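Local coordinates for putative transcriptional regulator (Listeria innocua, PDB 3LWF), which probably binds DNA as a transcription regulator of the Rrf2 family, pairing two copies of its chain in the assembly, at residues A[91-95]-A[96-100]. Sequence-based numbering, arbitrary orientation.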
ATOM      1  N   GLU A  91     -22.105   8.033   6.674  1.00 24.50           N
ATOM      2  CA  GLU A  91     -21.977   8.167   5.233  1.00 25.71           C
ATOM      3  C   GLU A  91     -21.009   9.294   4.875  1.00 26.29           C
ATOM      4  O   GLU A  91     -20.649   9.433   3.718  1.00 27.78           O
ATOM      5  CB  GLU A  91     -23.338   8.490   4.587  1.00 28.01           C
ATOM      6  CG  GLU A  91     -24.486   7.496   4.856  1.00 34.74           C
ATOM      7  CD  GLU A  91     -24.520   6.325   3.891  1.00 48.22           C
ATOM      8  OE1 GLU A  91     -23.611   6.233   3.029  1.00 55.29           O
ATOM      9  OE2 GLU A  91     -25.452   5.492   3.998  1.00 50.03           O
ATOM     10  N   LYS A  92     -20.618  10.117   5.841  1.00 25.52           N
ATOM     11  CA  LYS A  92     -19.658  11.206   5.573  1.00 27.18           C
ATOM     12  C   LYS A  92     -18.310  11.031   6.282  1.00 27.66           C
ATOM     13  O   LYS A  92     -17.282  11.516   5.797  1.00 31.70           O
ATOM     14  CB  LYS A  92     -20.258  12.561   5.931  1.00 28.83           C
ATOM     15  CG  LYS A  92     -21.551  12.926   5.183  1.00 32.13           C
ATOM     16  CD  LYS A  92     -21.949  14.392   5.502  1.00 46.42           C
ATOM     17  CE  LYS A  92     -23.385  14.783   5.027  1.00 51.22           C
ATOM     18  NZ  LYS A  92     -24.433  14.656   6.110  1.00 48.99           N
ATOM     19  N   ILE A  93     -18.292  10.312   7.395  1.00 23.96           N
ATOM     20  CA  ILE A  93     -17.028  10.025   8.078  1.00 23.18           C
ATOM     21  C   ILE A  93     -16.248   8.905   7.341  1.00 23.08           C
ATOM     22  O   ILE A  93     -16.774   7.815   7.067  1.00 24.27           O
ATOM     23  CB  ILE A  93     -17.273   9.655   9.552  1.00 23.03           C
ATOM     24  CG1 ILE A  93     -17.893  10.839  10.305  1.00 24.29           C
ATOM     25  CG2 ILE A  93     -15.983   9.191  10.226  1.00 21.40           C
ATOM     26  CD1 ILE A  93     -18.560  10.426  11.639  1.00 20.21           C
ATOM     27  N   THR A  94     -14.992   9.183   7.045  1.00 21.31           N
ATOM     28  CA  THR A  94     -14.133   8.279   6.281  1.00 21.27           C
ATOM     29  C   THR A  94     -13.156   7.448   7.114  1.00 22.26           C
ATOM     30  O   THR A  94     -12.836   7.758   8.269  1.00 21.68           O
ATOM     31  CB  THR A  94     -13.283   9.091   5.326  1.00 22.42           C
ATOM     32  OG1 THR A  94     -12.358   9.799   6.109  1.00 22.37           O
ATOM     33  CG2 THR A  94     -14.133  10.115   4.475  1.00 20.30           C
ATOM     34  N   ALA A  95     -12.636   6.394   6.489  1.00 23.61           N
ATOM     35  CA  ALA A  95     -11.611   5.553   7.092  1.00 20.72           C
ATOM     36  C   ALA A  95     -10.367   6.405   7.353  1.00 21.13           C
ATOM     37  O   ALA A  95      -9.712   6.274   8.383  1.00 18.97           O
ATOM     38  CB  ALA A  95     -11.294   4.338   6.184  1.00 17.57           C
ATOM     39  N   GLY A  96     -10.058   7.312   6.443  1.00 20.89           N
ATOM     40  CA  GLY A  96      -8.960   8.286   6.675  1.00 20.71           C
ATOM     41  C   GLY A  96      -9.084   9.155   7.925  1.00 24.03           C
ATOM     42  O   GLY A  96      -8.094   9.326   8.680  1.00 21.62           O
ATOM     43  N   ASP A  97     -10.290   9.704   8.142  1.00 22.41           N
ATOM     44  CA  ASP A  97     -10.618  10.452   9.355  1.00 23.61           C
ATOM     45  C   ASP A  97     -10.134   9.701  10.584  1.00 21.85           C
ATOM     46  O   ASP A  97      -9.419  10.240  11.380  1.00 21.70           O
ATOM     47  CB  ASP A  97     -12.161  10.641   9.509  1.00 24.97           C
ATOM     48  CG  ASP A  97     -12.740  11.665   8.538  1.00 26.95           C
ATOM     49  OD1 ASP A  97     -11.989  12.561   8.159  1.00 25.25           O
ATOM     50  OD2 ASP A  97     -13.940  11.576   8.154  1.00 25.47           O
ATOM     51  N   ILE A  98     -10.552   8.444  10.721  1.00 19.39           N
ATOM     52  CA  ILE A  98     -10.273   7.662  11.880  1.00 20.61           C
ATOM     53  C   ILE A  98      -8.788   7.255  11.961  1.00 22.04           C
ATOM     54  O   ILE A  98      -8.142   7.497  12.970  1.00 22.92           O
ATOM     55  CB  ILE A  98     -11.091   6.336  11.894  1.00 20.62           C
ATOM     56  CG1 ILE A  98     -12.619   6.529  11.789  1.00 29.47           C
ATOM     57  CG2 ILE A  98     -10.678   5.497  13.093  1.00 24.88           C
ATOM     58  CD1 ILE A  98     -13.200   7.723  12.403  1.00 27.29           C
ATOM     59  N   ILE A  99      -8.274   6.639  10.886  1.00 22.15           N
ATOM     60  CA  ILE A  99      -6.952   6.068  10.849  1.00 21.09           C
ATOM     61  C   ILE A  99      -5.909   7.165  11.051  1.00 19.94           C
ATOM     62  O   ILE A  99      -5.013   7.011  11.857  1.00 17.06           O
ATOM     63  CB  ILE A  99      -6.678   5.341   9.489  1.00 23.84           C
ATOM     64  CG1 ILE A  99      -7.553   4.085   9.293  1.00 25.50           C
ATOM     65  CG2 ILE A  99      -5.184   4.990   9.302  1.00 20.86           C
ATOM     66  CD1 ILE A  99      -7.374   3.011  10.314  1.00 30.32           C
ATOM     67  N   ARG A 100      -6.010   8.276  10.345  1.00 18.16           N
ATOM     68  CA  ARG A 100      -4.977   9.312  10.505  1.00 21.95           C
ATOM     69  C   ARG A 100      -5.082  10.029  11.848  1.00 21.75           C
ATOM     70  O   ARG A 100      -4.102  10.629  12.299  1.00 24.67           O
ATOM     71  CB  ARG A 100      -5.012  10.318   9.364  1.00 23.22           C
ATOM     72  CG  ARG A 100      -4.727   9.705   8.000  1.00 26.61           C
ATOM     73  CD  ARG A 100      -4.179  10.760   7.049  1.00 29.96           C
ATOM     74  NE  ARG A 100      -4.163  10.324   5.657  1.00 27.40           N
ATOM     75  CZ  ARG A 100      -5.223  10.321   4.860  1.00 31.86           C
ATOM     76  NH1 ARG A 100      -6.413  10.700   5.322  1.00 30.86           N
ATOM     77  NH2 ARG A 100      -5.108   9.913   3.603  1.00 30.34           N
TER
HETATM   78  O   HOH W   1     -15.085  13.193   6.468  1.00 40.05           O
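The carboxylate oxygen OD2 of D97 is gripped twice: by the backbone N-H of T94, with N to OD2 2.8 Å and nearly straight at 173°, and by a water whose O lies 2.6 Å from OD2. The T94 N-H descends on the carboxylate from above, 42° out of its plane. Giving its second hydrogen to K92 O, the same water ties the loop before the helix, at K92, to the carboxylate. T94 returns the favour through its hydroxyl, OG1 accepting from D97 N at 2.9 Å. That exchange of side chain for backbone in both directions is a capping box, with T94 as N-cap of helix 95-102, and it illustrates how a helix start satisfies N-H groups that no earlier turn can serve. The threonine torsion (chi1 70°) sets OG1 between its own N and carbonyl carbon, facing the first turn. Being negative, D97 would also suit the positive end of the helix dipole. From A95 O to I99 N, at 2.9 Å, ordinary helical bonding takes over, whereas the bond from I98 N to T94 O is weak. I93 CG2 packs on I98 CD1 at 3.8 Å and also borders D97 OD2. Beyond the cap, A95 rests on L134 of helix 117-136 and on L122 of the second subunit, while R100 forms salt bridges with D135 and with the terminal carboxylate of I159 of that subunit.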